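Local coordinates for Box C/D snoRNA protein 1 (Saccharomyces cerevisiae, PDB 6THL) that is required for the accumulation of box C/D snoRNAs, involved in snoRNA processing, transport to the nucleolus and ribosome biogenesis, at residues N16-P21 with T159-P164; M24-Q29 with F163-V168; W47-M52 with Q85-F90; L121-K126 with L144-K149. All coordinates share one frame; numbering follows the deposited sequence.

Contact 1 of 4, residues N16-P21 with T159-P164; sequences NCLMLP and TVIEFP
Asn16 and Thr159 lie side by side with their side chains pointing the same way. Asn16 has CG anti to the backbone N (chi1 174°). Its amide ND2 donates to Thr159 OG1, which sits 17° out of the amide plane. Leu18 joins them on this face, with CG 4.0 Å from Thr159 CG2. On the other face Cys17 SG packs 3.8 Å from Val160 CG2. Strands 15-18 and 159-161 run parallel here, as part of a small mixed three-stranded sheet that also includes 11-12. Val160 N donates to Asn16 O at 3.1 Å, and Leu18 N to Val160 O at 2.9 Å. Beyond the strands Glu162 takes over. A bend at chi2 (-89°) turns its CD back toward segment 16-21, and OE1 accepts from Leu20 N. OE2 bonds to Asn30 ND2. An alanine in place of Glu162 would probably leave Leu20 N and Asn30 ND2 without the carboxylate oxygens that accept from them. Leu20 CD1 packs 3.9 Å from Ile161 CG2.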
loop_
_atom_site.group_PDB
_atom_site.type_symbol
_atom_site.label_atom_id
_atom_site.label_comp_id
_atom_site.label_asym_id
_atom_site.label_seq_id
_atom_site.Cartn_x
_atom_site.Cartn_y
_atom_site.Cartn_z
ATOM N N ASN B 16 -19.914 -2.988 -20.729
ATOM C CA ASN B 16 -19.992 -1.589 -20.366
ATOM C C ASN B 16 -18.995 -1.251 -19.249
ATOM O O ASN B 16 -19.244 -1.611 -18.085
ATOM C CB ASN B 16 -21.407 -1.228 -19.945
ATOM C CG ASN B 16 -21.493 0.185 -19.415
ATOM O OD1 ASN B 16 -21.392 1.168 -20.158
ATOM N ND2 ASN B 16 -21.671 0.296 -18.120
ATOM N N CYS B 17 -17.890 -0.554 -19.591
ATOM C CA CYS B 17 -16.741 -0.373 -18.639
ATOM C C CYS B 17 -16.645 0.990 -18.003
ATOM O O CYS B 17 -16.386 1.953 -18.683
ATOM C CB CYS B 17 -15.413 -0.698 -19.309
ATOM S SG CYS B 17 -15.541 -2.268 -20.134
ATOM N N LEU B 18 -16.837 1.078 -16.695
ATOM C CA LEU B 18 -16.674 2.367 -16.015
ATOM C C LEU B 18 -15.200 2.619 -15.746
ATOM O O LEU B 18 -14.475 1.765 -15.226
ATOM C CB LEU B 18 -17.471 2.449 -14.714
ATOM C CG LEU B 18 -18.956 2.217 -14.903
ATOM C CD1 LEU B 18 -19.701 2.305 -13.580
ATOM C CD2 LEU B 18 -19.466 3.228 -15.898
ATOM N N MET B 19 -14.787 3.815 -16.129
ATOM C CA MET B 19 -13.404 4.191 -16.129
ATOM C C MET B 19 -13.207 5.238 -15.038
ATOM O O MET B 19 -13.903 6.254 -14.971
ATOM C CB MET B 19 -13.016 4.693 -17.525
ATOM C CG MET B 19 -13.130 3.585 -18.570
ATOM S SD MET B 19 -11.782 2.380 -18.404
ATOM C CE MET B 19 -12.682 0.859 -18.577
ATOM N N LEU B 20 -12.265 4.956 -14.156
ATOM C CA LEU B 20 -11.969 5.834 -13.066
ATOM C C LEU B 20 -10.951 6.856 -13.558
ATOM O O LEU B 20 -10.249 6.609 -14.558
ATOM C CB LEU B 20 -11.438 4.963 -11.936
ATOM C CG LEU B 20 -12.483 3.959 -11.388
ATOM C CD1 LEU B 20 -11.891 3.040 -10.319
ATOM C CD2 LEU B 20 -13.737 4.667 -10.837
ATOM N N PRO B 21 -10.841 8.006 -12.879
ATOM C CA PRO B 21 -9.664 8.862 -13.135
ATOM C C PRO B 21 -8.379 8.079 -12.925
ATOM O O PRO B 21 -8.283 7.229 -12.043
ATOM C CB PRO B 21 -9.759 9.976 -12.109
ATOM C CG PRO B 21 -10.975 9.726 -11.299
ATOM C CD PRO B 21 -11.546 8.377 -11.646
ATOM N N THR B 159 -21.916 -4.619 -16.614
ATOM C CA THR B 159 -21.022 -3.516 -16.344
ATOM C C THR B 159 -19.889 -3.949 -15.418
ATOM O O THR B 159 -20.107 -4.775 -14.497
ATOM C CB THR B 159 -21.832 -2.326 -15.812
ATOM O OG1 THR B 159 -22.611 -1.811 -16.899
ATOM C CG2 THR B 159 -20.936 -1.203 -15.221
ATOM N N VAL B 160 -18.674 -3.437 -15.698
ATOM C CA VAL B 160 -17.557 -3.592 -14.757
ATOM C C VAL B 160 -17.006 -2.272 -14.342
ATOM O O VAL B 160 -17.141 -1.284 -15.038
ATOM C CB VAL B 160 -16.422 -4.432 -15.319
ATOM C CG1 VAL B 160 -16.837 -5.902 -15.355
ATOM C CG2 VAL B 160 -15.995 -3.913 -16.687
ATOM N N ILE B 161 -16.407 -2.232 -13.170
ATOM C CA ILE B 161 -15.608 -1.077 -12.824
ATOM C C ILE B 161 -14.209 -1.397 -13.320
ATOM O O ILE B 161 -13.455 -2.210 -12.734
ATOM C CB ILE B 161 -15.643 -0.765 -11.340
ATOM C CG1 ILE B 161 -16.983 -0.108 -11.042
ATOM C CG2 ILE B 161 -14.527 0.220 -11.007
ATOM C CD1 ILE B 161 -17.360 -0.115 -9.597
ATOM N N GLU B 162 -13.916 -0.800 -14.467
ATOM C CA GLU B 162 -12.651 -0.990 -15.176
ATOM C C GLU B 162 -12.513 -2.393 -15.783
ATOM O O GLU B 162 -11.978 -2.567 -16.894
ATOM C CB GLU B 162 -11.439 -0.657 -14.268
ATOM C CG GLU B 162 -11.386 0.778 -13.759
ATOM C CD GLU B 162 -10.654 1.740 -14.668
ATOM O OE1 GLU B 162 -10.863 2.961 -14.505
ATOM O OE2 GLU B 162 -9.862 1.304 -15.519
ATOM N N PHE B 163 -12.975 -3.395 -15.062
ATOM C CA PHE B 163 -12.635 -4.761 -15.393
ATOM C C PHE B 163 -13.212 -5.630 -14.295
ATOM O O PHE B 163 -13.226 -5.239 -13.112
ATOM C CB PHE B 163 -11.090 -5.006 -15.560
ATOM C CG PHE B 163 -10.268 -4.903 -14.269
ATOM C CD1 PHE B 163 -9.921 -6.015 -13.566
ATOM C CD2 PHE B 163 -9.829 -3.679 -13.794
ATOM C CE1 PHE B 163 -9.173 -5.919 -12.403
ATOM C CE2 PHE B 163 -9.089 -3.573 -12.631
ATOM C CZ PHE B 163 -8.748 -4.696 -11.942
ATOM N N PRO B 164 -13.687 -6.809 -14.681
ATOM C CA PRO B 164 -14.358 -7.705 -13.758
ATOM C C PRO B 164 -13.609 -7.939 -12.455
ATOM O O PRO B 164 -12.383 -8.065 -12.441
ATOM C CB PRO B 164 -14.434 -9.025 -14.544
ATOM C CG PRO B 164 -13.435 -8.886 -15.646
ATOM C CD PRO B 164 -13.464 -7.440 -15.994
#

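Contact 2 of 4, residues M24-Q29 with F163-V168; sequences MQRSSQ and FPTIFV
Arg26, on the short helix 25-29, stacks on Phe163, in the loop that leads into strand 165-169. The two side chains reach toward each other, tip to tip. The Arg26 chain is extended from CG to NE, with CG anti to the backbone N (chi1 -179°). Its guanidinium lies flat on the ring, with the planes 15° apart. This is a cation-pi contact, with Arg26 CZ 3.6 Å from the centroid of the Phe163 ring. NH2 stands over the centre of the ring, while Phe163 CE2 lies over the face of the guanidinium, offset toward its rim. NH2 also gives a weak hydrogen bond to Phe163 O. Pro164 O lies at the edge of the guanidinium, 3.9 Å from Arg26 NH2. The charge has further partners. Arg26 NH1 forms a salt bridge with Glu46 OE2, which also bonds Thr165 OG1, and Arg26 NE pairs with an acidic side chain of another protein's chain. An alanine in place of Arg26 would probably leave the Glu46 carboxylate without this cation and the Phe163 ring without the group stacked on it. The arrangement is a buried arginine-phenylalanine cation-pi stack, joining a helix to the loop before a sheet strand.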
loop_
_atom_site.group_PDB
_atom_site.type_symbol
_atom_site.label_atom_id
_atom_site.label_comp_id
_atom_site.label_asym_id
_atom_site.label_seq_id
_atom_site.Cartn_x
_atom_site.Cartn_y
_atom_site.Cartn_z
ATOM N N MET B 24 -6.261 6.852 -9.944
ATOM C CA MET B 24 -6.791 5.896 -8.995
ATOM C C MET B 24 -6.012 4.610 -9.136
ATOM O O MET B 24 -5.655 4.228 -10.233
ATOM C CB MET B 24 -8.287 5.664 -9.206
ATOM C CG MET B 24 -9.159 6.883 -8.963
ATOM S SD MET B 24 -9.204 7.397 -7.237
ATOM C CE MET B 24 -9.577 9.120 -7.515
ATOM N N GLN B 25 -5.721 3.981 -8.003
ATOM C CA GLN B 25 -4.930 2.774 -7.973
ATOM C C GLN B 25 -5.490 1.776 -8.996
ATOM O O GLN B 25 -4.744 1.238 -9.821
ATOM C CB GLN B 25 -4.908 2.200 -6.547
ATOM C CG GLN B 25 -3.991 1.003 -6.414
ATOM C CD GLN B 25 -3.406 0.811 -5.033
ATOM O OE1 GLN B 25 -2.553 1.585 -4.609
ATOM N NE2 GLN B 25 -3.825 -0.248 -4.339
ATOM N N ARG B 26 -6.812 1.580 -8.981
ATOM C CA ARG B 26 -7.462 0.590 -9.829
ATOM C C ARG B 26 -7.178 0.906 -11.279
ATOM O O ARG B 26 -6.945 -0.001 -12.095
ATOM C CB ARG B 26 -8.979 0.508 -9.612
ATOM C CG ARG B 26 -9.667 -0.547 -10.487
ATOM C CD ARG B 26 -11.040 -1.018 -9.980
ATOM N NE ARG B 26 -11.470 -2.181 -10.756
ATOM C CZ ARG B 26 -11.438 -3.450 -10.353
ATOM N NH1 ARG B 26 -11.109 -3.759 -9.118
ATOM N NH2 ARG B 26 -11.816 -4.419 -11.199
ATOM N N SER B 27 -7.179 2.187 -11.602
ATOM C CA SER B 27 -6.952 2.585 -12.968
ATOM C C SER B 27 -5.593 2.076 -13.397
ATOM O O SER B 27 -5.423 1.547 -14.481
ATOM C CB SER B 27 -7.057 4.100 -13.107
ATOM O OG SER B 27 -6.628 4.500 -14.370
ATOM N N SER B 28 -4.628 2.156 -12.509
ATOM C CA SER B 28 -3.313 1.662 -12.843
ATOM C C SER B 28 -3.255 0.178 -12.667
ATOM O O SER B 28 -2.236 -0.404 -13.005
ATOM C CB SER B 28 -2.215 2.330 -11.999
ATOM O OG SER B 28 -2.175 3.744 -12.206
ATOM N N GLN B 29 -4.281 -0.475 -12.127
ATOM C CA GLN B 29 -4.209 -1.957 -12.133
ATOM C C GLN B 29 -5.025 -2.612 -13.231
ATOM O O GLN B 29 -5.088 -3.824 -13.276
ATOM C CB GLN B 29 -4.422 -2.618 -10.750
ATOM C CG GLN B 29 -5.326 -1.856 -9.805
ATOM C CD GLN B 29 -5.612 -2.551 -8.490
ATOM O OE1 GLN B 29 -6.009 -1.901 -7.555
ATOM N NE2 GLN B 29 -5.428 -3.852 -8.418
ATOM N N PHE B 163 -12.975 -3.395 -15.062
ATOM C CA PHE B 163 -12.635 -4.761 -15.393
ATOM C C PHE B 163 -13.212 -5.630 -14.295
ATOM O O PHE B 163 -13.226 -5.239 -13.112
ATOM C CB PHE B 163 -11.090 -5.006 -15.560
ATOM C CG PHE B 163 -10.268 -4.903 -14.269
ATOM C CD1 PHE B 163 -9.921 -6.015 -13.566
ATOM C CD2 PHE B 163 -9.829 -3.679 -13.794
ATOM C CE1 PHE B 163 -9.173 -5.919 -12.403
ATOM C CE2 PHE B 163 -9.089 -3.573 -12.631
ATOM C CZ PHE B 163 -8.748 -4.696 -11.942
ATOM N N PRO B 164 -13.687 -6.809 -14.681
ATOM C CA PRO B 164 -14.358 -7.705 -13.758
ATOM C C PRO B 164 -13.609 -7.939 -12.455
ATOM O O PRO B 164 -12.383 -8.065 -12.441
ATOM C CB PRO B 164 -14.434 -9.025 -14.544
ATOM C CG PRO B 164 -13.435 -8.886 -15.646
ATOM C CD PRO B 164 -13.464 -7.440 -15.994
ATOM N N THR B 165 -14.369 -7.985 -11.377
ATOM C CA THR B 165 -13.903 -8.531 -10.124
ATOM C C THR B 165 -14.689 -9.853 -9.970
ATOM O O THR B 165 -15.847 -9.922 -10.394
ATOM C CB THR B 165 -14.203 -7.531 -8.994
ATOM O OG1 THR B 165 -13.605 -6.256 -9.314
ATOM C CG2 THR B 165 -13.718 -8.039 -7.663
ATOM N N ILE B 166 -14.073 -10.902 -9.423
ATOM C CA ILE B 166 -14.685 -12.220 -9.439
ATOM C C ILE B 166 -14.415 -12.951 -8.154
ATOM O O ILE B 166 -13.282 -13.361 -7.904
ATOM C CB ILE B 166 -14.155 -13.135 -10.567
ATOM C CG1 ILE B 166 -14.190 -12.464 -11.947
ATOM C CG2 ILE B 166 -14.954 -14.439 -10.589
ATOM C CD1 ILE B 166 -15.571 -12.292 -12.524
ATOM N N PHE B 167 -15.481 -13.133 -7.371
ATOM C CA PHE B 167 -15.446 -13.722 -6.042
ATOM C C PHE B 167 -15.583 -15.221 -6.167
ATOM O O PHE B 167 -16.315 -15.721 -7.044
ATOM C CB PHE B 167 -16.617 -13.231 -5.176
ATOM C CG PHE B 167 -16.558 -11.780 -4.815
ATOM C CD1 PHE B 167 -17.098 -10.828 -5.660
ATOM C CD2 PHE B 167 -16.010 -11.377 -3.605
ATOM C CE1 PHE B 167 -17.065 -9.490 -5.341
ATOM C CE2 PHE B 167 -15.960 -10.028 -3.293
ATOM C CZ PHE B 167 -16.490 -9.077 -4.173
ATOM N N VAL B 168 -14.905 -15.913 -5.249
ATOM C CA VAL B 168 -14.790 -17.349 -5.227
ATOM C C VAL B 168 -15.037 -17.779 -3.777
ATOM O O VAL B 168 -14.479 -17.209 -2.847
ATOM C CB VAL B 168 -13.394 -17.804 -5.740
ATOM C CG1 VAL B 168 -13.297 -19.319 -5.820
ATOM C CG2 VAL B 168 -13.129 -17.286 -7.130
#

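Contact 3 of 4, residues W47-M52 with Q85-F90; sequences WILCPM and QKCCEF
Lys86 O is gripped by two backbone donors of helix 81-90, Phe90 N at 3.0 Å and Glu89 N at 3.1 Å. This helical turn faces the end of strand 40-49 and the loop after it. Phe90 is the main side chain of the contact. Its CG is anti to the carbonyl carbon (chi1 -81°), which sets the ring against Pro51 and Leu49. Pro51 lies alongside it, pointing the same way. Pro51 CB sits over the centre of the Phe90 ring, 3.4 Å from the centroid and only 5° off the normal, a CH-pi contact. Leu49 comes at the edge of the same ring, with CB 3.6 Å from Phe90 CE2. Further out, Leu49 CD1 packs 3.7 Å from Cys87 SG and touches Lys86 CB. Met52 CE meets the backbone at Phe90 O. Phe62 of strand 62-70 also touches Phe90 and Lys86. The axes of 47-49 and 85-90 come within 10.3 Å, with directions 16° apart, the near-aligned layering typical of a helix packed on a beta sheet.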
loop_
_atom_site.group_PDB
_atom_site.type_symbol
_atom_site.label_atom_id
_atom_site.label_comp_id
_atom_site.label_asym_id
_atom_site.label_seq_id
_atom_site.Cartn_x
_atom_site.Cartn_y
_atom_site.Cartn_z
ATOM N N TRP B 47 -9.281 -11.404 -9.020
ATOM C CA TRP B 47 -9.711 -12.590 -8.316
ATOM C C TRP B 47 -9.777 -12.249 -6.846
ATOM O O TRP B 47 -8.854 -11.678 -6.307
ATOM C CB TRP B 47 -8.735 -13.749 -8.547
ATOM C CG TRP B 47 -8.733 -14.213 -9.937
ATOM C CD1 TRP B 47 -7.841 -13.899 -10.899
ATOM C CD2 TRP B 47 -9.699 -15.068 -10.542
ATOM N NE1 TRP B 47 -8.187 -14.515 -12.082
ATOM C CE2 TRP B 47 -9.328 -15.236 -11.880
ATOM C CE3 TRP B 47 -10.851 -15.714 -10.074
ATOM C CZ2 TRP B 47 -10.050 -16.027 -12.755
ATOM C CZ3 TRP B 47 -11.585 -16.497 -10.958
ATOM C CH2 TRP B 47 -11.179 -16.648 -12.277
ATOM N N ILE B 48 -10.891 -12.573 -6.209
ATOM C CA ILE B 48 -10.999 -12.491 -4.761
ATOM C C ILE B 48 -11.473 -13.845 -4.253
ATOM O O ILE B 48 -12.613 -14.243 -4.496
ATOM C CB ILE B 48 -11.994 -11.408 -4.328
ATOM C CG1 ILE B 48 -11.451 -10.014 -4.668
ATOM C CG2 ILE B 48 -12.250 -11.509 -2.841
ATOM C CD1 ILE B 48 -12.501 -8.940 -4.704
ATOM N N LEU B 49 -10.578 -14.544 -3.559
ATOM C CA LEU B 49 -10.841 -15.867 -3.004
ATOM C C LEU B 49 -11.325 -15.727 -1.585
ATOM O O LEU B 49 -10.626 -15.134 -0.751
ATOM C CB LEU B 49 -9.550 -16.695 -3.011
ATOM C CG LEU B 49 -8.885 -16.811 -4.387
ATOM C CD1 LEU B 49 -7.846 -17.913 -4.352
ATOM C CD2 LEU B 49 -9.856 -17.085 -5.517
ATOM N N CYS B 50 -12.522 -16.255 -1.322
ATOM C CA CYS B 50 -13.085 -16.280 0.030
ATOM C C CYS B 50 -12.947 -17.683 0.612
ATOM O O CYS B 50 -13.574 -18.651 0.135
ATOM C CB CYS B 50 -14.538 -15.839 0.042
ATOM S SG CYS B 50 -14.940 -14.502 -1.104
ATOM N N PRO B 51 -12.114 -17.801 1.647
ATOM C CA PRO B 51 -11.887 -19.064 2.257
ATOM C C PRO B 51 -13.019 -19.346 3.214
ATOM O O PRO B 51 -13.900 -18.499 3.395
ATOM C CB PRO B 51 -10.607 -18.821 3.044
ATOM C CG PRO B 51 -10.781 -17.439 3.558
ATOM C CD PRO B 51 -11.449 -16.721 2.408
ATOM N N MET B 52 -12.923 -20.505 3.864
ATOM C CA MET B 52 -13.954 -21.044 4.718
ATOM C C MET B 52 -13.749 -20.605 6.167
ATOM O O MET B 52 -12.847 -21.083 6.878
ATOM C CB MET B 52 -13.973 -22.556 4.545
ATOM C CG MET B 52 -14.214 -22.922 3.088
ATOM S SD MET B 52 -14.632 -24.638 2.729
ATOM C CE MET B 52 -13.165 -25.470 3.357
ATOM N N GLN B 85 -3.099 -22.546 -6.924
ATOM C CA GLN B 85 -2.426 -23.035 -5.741
ATOM C C GLN B 85 -3.265 -22.622 -4.546
ATOM O O GLN B 85 -3.657 -23.457 -3.720
ATOM C CB GLN B 85 -1.004 -22.468 -5.632
ATOM C CG GLN B 85 -0.006 -23.152 -6.561
ATOM C CD GLN B 85 1.349 -22.452 -6.605
ATOM O OE1 GLN B 85 1.433 -21.218 -6.651
ATOM N NE2 GLN B 85 2.421 -23.242 -6.601
ATOM N N LYS B 86 -3.555 -21.326 -4.492
ATOM C CA LYS B 86 -4.191 -20.722 -3.337
ATOM C C LYS B 86 -5.616 -21.301 -3.091
ATOM O O LYS B 86 -5.988 -21.578 -1.942
ATOM C CB LYS B 86 -4.159 -19.186 -3.467
ATOM C CG LYS B 86 -4.314 -18.457 -2.152
ATOM C CD LYS B 86 -3.024 -18.464 -1.350
ATOM C CE LYS B 86 -3.343 -18.356 0.124
ATOM N NZ LYS B 86 -2.342 -17.526 0.824
ATOM N N CYS B 87 -6.394 -21.518 -4.157
ATOM C CA CYS B 87 -7.652 -22.280 -4.056
ATOM C C CYS B 87 -7.331 -23.691 -3.505
ATOM O O CYS B 87 -7.933 -24.147 -2.529
ATOM C CB CYS B 87 -8.381 -22.384 -5.423
ATOM S SG CYS B 87 -9.056 -20.873 -6.241
ATOM N N CYS B 88 -6.336 -24.358 -4.092
ATOM C CA CYS B 88 -5.883 -25.690 -3.613
ATOM C C CYS B 88 -5.491 -25.737 -2.092
ATOM O O CYS B 88 -5.465 -26.813 -1.501
ATOM C CB CYS B 88 -4.793 -26.276 -4.560
ATOM S SG CYS B 88 -3.443 -27.250 -3.805
ATOM N N GLU B 89 -5.256 -24.597 -1.448
ATOM C CA GLU B 89 -4.970 -24.580 -0.002
ATOM C C GLU B 89 -6.159 -24.150 0.856
ATOM O O GLU B 89 -6.284 -24.584 2.002
ATOM C CB GLU B 89 -3.718 -23.726 0.341
ATOM C CG GLU B 89 -3.399 -22.570 -0.612
ATOM C CD GLU B 89 -2.071 -21.877 -0.349
ATOM O OE1 GLU B 89 -1.974 -21.131 0.645
ATOM O OE2 GLU B 89 -1.145 -22.058 -1.168
ATOM N N PHE B 90 -7.007 -23.276 0.310
ATOM C CA PHE B 90 -8.269 -22.879 0.965
ATOM C C PHE B 90 -9.292 -24.024 0.973
ATOM O O PHE B 90 -10.242 -23.963 1.743
ATOM C CB PHE B 90 -8.938 -21.676 0.252
ATOM C CG PHE B 90 -8.377 -20.296 0.602
ATOM C CD1 PHE B 90 -7.478 -20.087 1.659
ATOM C CD2 PHE B 90 -8.813 -19.177 -0.125
ATOM C CE1 PHE B 90 -7.007 -18.814 1.950
ATOM C CE2 PHE B 90 -8.346 -17.907 0.169
ATOM C CZ PHE B 90 -7.439 -17.726 1.205
#

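Contact 4 of 4, residues L121-K126 with L144-K149; sequences LKFYTK and LAIHEK
Phe123 meets Leu144 and Ile146 along its length, starting at CB. Its CB lies 3.4 Å from Ile146 CG2 and 3.8 Å from Leu144 CD1. CG is next, still against Ile146 CG2. From there Ile146 CD1 takes over, 3.5 Å from Phe123 CD2 and equally close to CE2, and lies over one face of the ring. At the tip, Phe123 CZ is 4.1 Å from the same methyl. The two side chains meet at a slant. Ile146 has CG2 anti to its carbonyl carbon, which brings CG2 against Phe123 CB. The backbone is joined as well: Leu144 N donates to Phe123 O at 2.7 Å, with an N-H...O angle of 162°. The Leu144 side chain crosses Thr125 at about a right angle, and CD2 touches Thr125 CG2 at 3.6 Å. Thr125 OG1 turns to another partner, Thr165 O on the neighbouring strand. Leu144 follows directly on strand 140-143, which runs antiparallel to 122-126. The chain then bends at an inverse gamma turn centred on Ala145, on its way from that antiparallel strand pair to helix 151-155.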
loop_
_atom_site.group_PDB
_atom_site.type_symbol
_atom_site.label_atom_id
_atom_site.label_comp_id
_atom_site.label_asym_id
_atom_site.label_seq_id
_atom_site.Cartn_x
_atom_site.Cartn_y
_atom_site.Cartn_z
ATOM N N LEU B 121 -16.918 -24.837 -6.274
ATOM C CA LEU B 121 -16.714 -23.451 -6.036
ATOM C C LEU B 121 -17.719 -22.712 -6.881
ATOM O O LEU B 121 -17.834 -22.978 -8.067
ATOM C CB LEU B 121 -15.306 -23.062 -6.416
ATOM C CG LEU B 121 -14.284 -23.558 -5.414
ATOM C CD1 LEU B 121 -12.902 -23.347 -6.006
ATOM C CD2 LEU B 121 -14.387 -22.851 -4.070
ATOM N N LYS B 122 -18.470 -21.811 -6.264
ATOM C CA LYS B 122 -19.297 -20.914 -7.021
ATOM C C LYS B 122 -18.490 -19.623 -7.334
ATOM O O LYS B 122 -17.530 -19.263 -6.632
ATOM C CB LYS B 122 -20.577 -20.615 -6.256
ATOM C CG LYS B 122 -21.442 -21.833 -5.934
ATOM C CD LYS B 122 -22.469 -21.496 -4.838
ATOM C CE LYS B 122 -22.889 -22.686 -3.982
ATOM N NZ LYS B 122 -23.876 -23.554 -4.671
ATOM N N PHE B 123 -18.880 -18.947 -8.410
ATOM C CA PHE B 123 -18.176 -17.784 -8.878
ATOM C C PHE B 123 -19.180 -16.691 -9.039
ATOM O O PHE B 123 -20.171 -16.836 -9.748
ATOM C CB PHE B 123 -17.467 -18.081 -10.192
ATOM C CG PHE B 123 -16.292 -18.981 -10.018
ATOM C CD1 PHE B 123 -15.009 -18.490 -10.059
ATOM C CD2 PHE B 123 -16.473 -20.320 -9.728
ATOM C CE1 PHE B 123 -13.920 -19.319 -9.866
ATOM C CE2 PHE B 123 -15.387 -21.153 -9.527
ATOM C CZ PHE B 123 -14.109 -20.647 -9.593
ATOM N N TYR B 124 -18.911 -15.588 -8.364
ATOM C CA TYR B 124 -19.801 -14.471 -8.364
ATOM C C TYR B 124 -19.029 -13.272 -8.898
ATOM O O TYR B 124 -17.951 -13.018 -8.423
ATOM C CB TYR B 124 -20.201 -14.217 -6.920
ATOM C CG TYR B 124 -20.798 -15.402 -6.180
ATOM C CD1 TYR B 124 -22.181 -15.523 -6.016
ATOM C CD2 TYR B 124 -19.990 -16.383 -5.616
ATOM C CE1 TYR B 124 -22.741 -16.593 -5.325
ATOM C CE2 TYR B 124 -20.545 -17.458 -4.918
ATOM C CZ TYR B 124 -21.925 -17.559 -4.784
ATOM O OH TYR B 124 -22.498 -18.615 -4.110
ATOM N N THR B 125 -19.547 -12.561 -9.898
ATOM C CA THR B 125 -19.077 -11.205 -10.209
ATOM C C THR B 125 -20.103 -10.282 -9.560
ATOM O O THR B 125 -21.082 -10.741 -8.953
ATOM C CB THR B 125 -18.949 -10.932 -11.738
ATOM O OG1 THR B 125 -18.134 -9.775 -11.975
ATOM C CG2 THR B 125 -20.297 -10.705 -12.392
ATOM N N LYS B 126 -19.906 -8.982 -9.683
ATOM C CA LYS B 126 -20.781 -8.055 -9.011
ATOM C C LYS B 126 -21.617 -7.354 -10.057
ATOM O O LYS B 126 -21.262 -7.375 -11.241
ATOM C CB LYS B 126 -19.954 -7.118 -8.123
ATOM C CG LYS B 126 -19.345 -5.927 -8.815
ATOM C CD LYS B 126 -17.992 -5.567 -8.209
ATOM C CE LYS B 126 -18.092 -5.015 -6.814
ATOM N NZ LYS B 126 -16.784 -4.472 -6.328
ATOM N N LEU B 144 -22.307 -16.671 -11.380
ATOM C CA LEU B 144 -22.305 -16.892 -12.818
ATOM C C LEU B 144 -21.815 -18.263 -13.221
ATOM O O LEU B 144 -21.081 -18.926 -12.487
ATOM C CB LEU B 144 -21.624 -15.765 -13.589
ATOM C CG LEU B 144 -20.349 -15.228 -13.000
ATOM C CD1 LEU B 144 -19.304 -16.314 -13.072
ATOM C CD2 LEU B 144 -19.928 -13.985 -13.764
ATOM N N ALA B 145 -22.282 -18.662 -14.408
ATOM C CA ALA B 145 -22.295 -20.047 -14.853
ATOM C C ALA B 145 -21.046 -20.234 -15.653
ATOM O O ALA B 145 -21.041 -20.084 -16.862
ATOM C CB ALA B 145 -23.540 -20.309 -15.695
ATOM N N ILE B 146 -19.968 -20.533 -14.952
ATOM C CA ILE B 146 -18.642 -20.379 -15.520
ATOM C C ILE B 146 -18.367 -21.427 -16.585
ATOM O O ILE B 146 -17.625 -21.162 -17.526
ATOM C CB ILE B 146 -17.562 -20.420 -14.426
ATOM C CG1 ILE B 146 -17.237 -21.866 -14.005
ATOM C CG2 ILE B 146 -18.009 -19.576 -13.234
ATOM C CD1 ILE B 146 -16.331 -21.963 -12.791
ATOM N N HIS B 147 -19.006 -22.589 -16.451
ATOM C CA HIS B 147 -18.727 -23.747 -17.293
ATOM C C HIS B 147 -19.572 -23.788 -18.548
ATOM O O HIS B 147 -19.432 -24.681 -19.367
ATOM C CB HIS B 147 -18.927 -25.019 -16.478
ATOM C CG HIS B 147 -18.063 -25.068 -15.262
ATOM N ND1 HIS B 147 -16.688 -24.980 -15.328
ATOM C CD2 HIS B 147 -18.371 -25.145 -13.946
ATOM C CE1 HIS B 147 -16.186 -25.025 -14.108
ATOM N NE2 HIS B 147 -17.186 -25.123 -13.250
ATOM N N GLU B 148 -20.436 -22.808 -18.712
ATOM C CA GLU B 148 -21.400 -22.840 -19.769
ATOM C C GLU B 148 -21.194 -21.659 -20.696
ATOM O O GLU B 148 -22.075 -21.355 -21.467
ATOM C CB GLU B 148 -22.798 -22.822 -19.146
ATOM C CG GLU B 148 -22.845 -23.503 -17.760
ATOM C CD GLU B 148 -24.165 -24.206 -17.398
ATOM O OE1 GLU B 148 -25.005 -24.443 -18.291
ATOM O OE2 GLU B 148 -24.344 -24.567 -16.206
ATOM N N LYS B 149 -20.021 -21.014 -20.630
ATOM C CA LYS B 149 -19.730 -19.751 -21.370
ATOM C C LYS B 149 -18.279 -19.255 -21.222
ATOM O O LYS B 149 -17.623 -19.473 -20.198
ATOM C CB LYS B 149 -20.654 -18.611 -20.906
ATOM C CG LYS B 149 -21.813 -18.256 -21.836
ATOM C CD LYS B 149 -22.721 -17.246 -21.137
ATOM C CE LYS B 149 -24.179 -17.314 -21.565
ATOM N NZ LYS B 149 -24.491 -16.175 -22.462
#

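Overall arrangement
Strand 165-169 ties three of the contacts together. It runs parallel to strand 40-49 of contact 3 and antiparallel to strand 122-126 of contact 4. Val168 N bonds Ile48 O at 2.9 Å, and Phe167 N bonds Tyr124 O at 2.7 Å. Contacts 3 and 4 have centres about 15 Å apart and touch where Trp47 CZ3 meets Phe123 CE1. Contact 1 adjoins contact 2, with centres about 8 Å apart. They share Phe163 and Pro164, and Arg26 NE bonds Ile161 O. Contact 3 lies on the opposite side of the chain's centre from contact 1, about 25 Å away between centres. All four lie within the BCD1 domain of this snoRNA-binding protein.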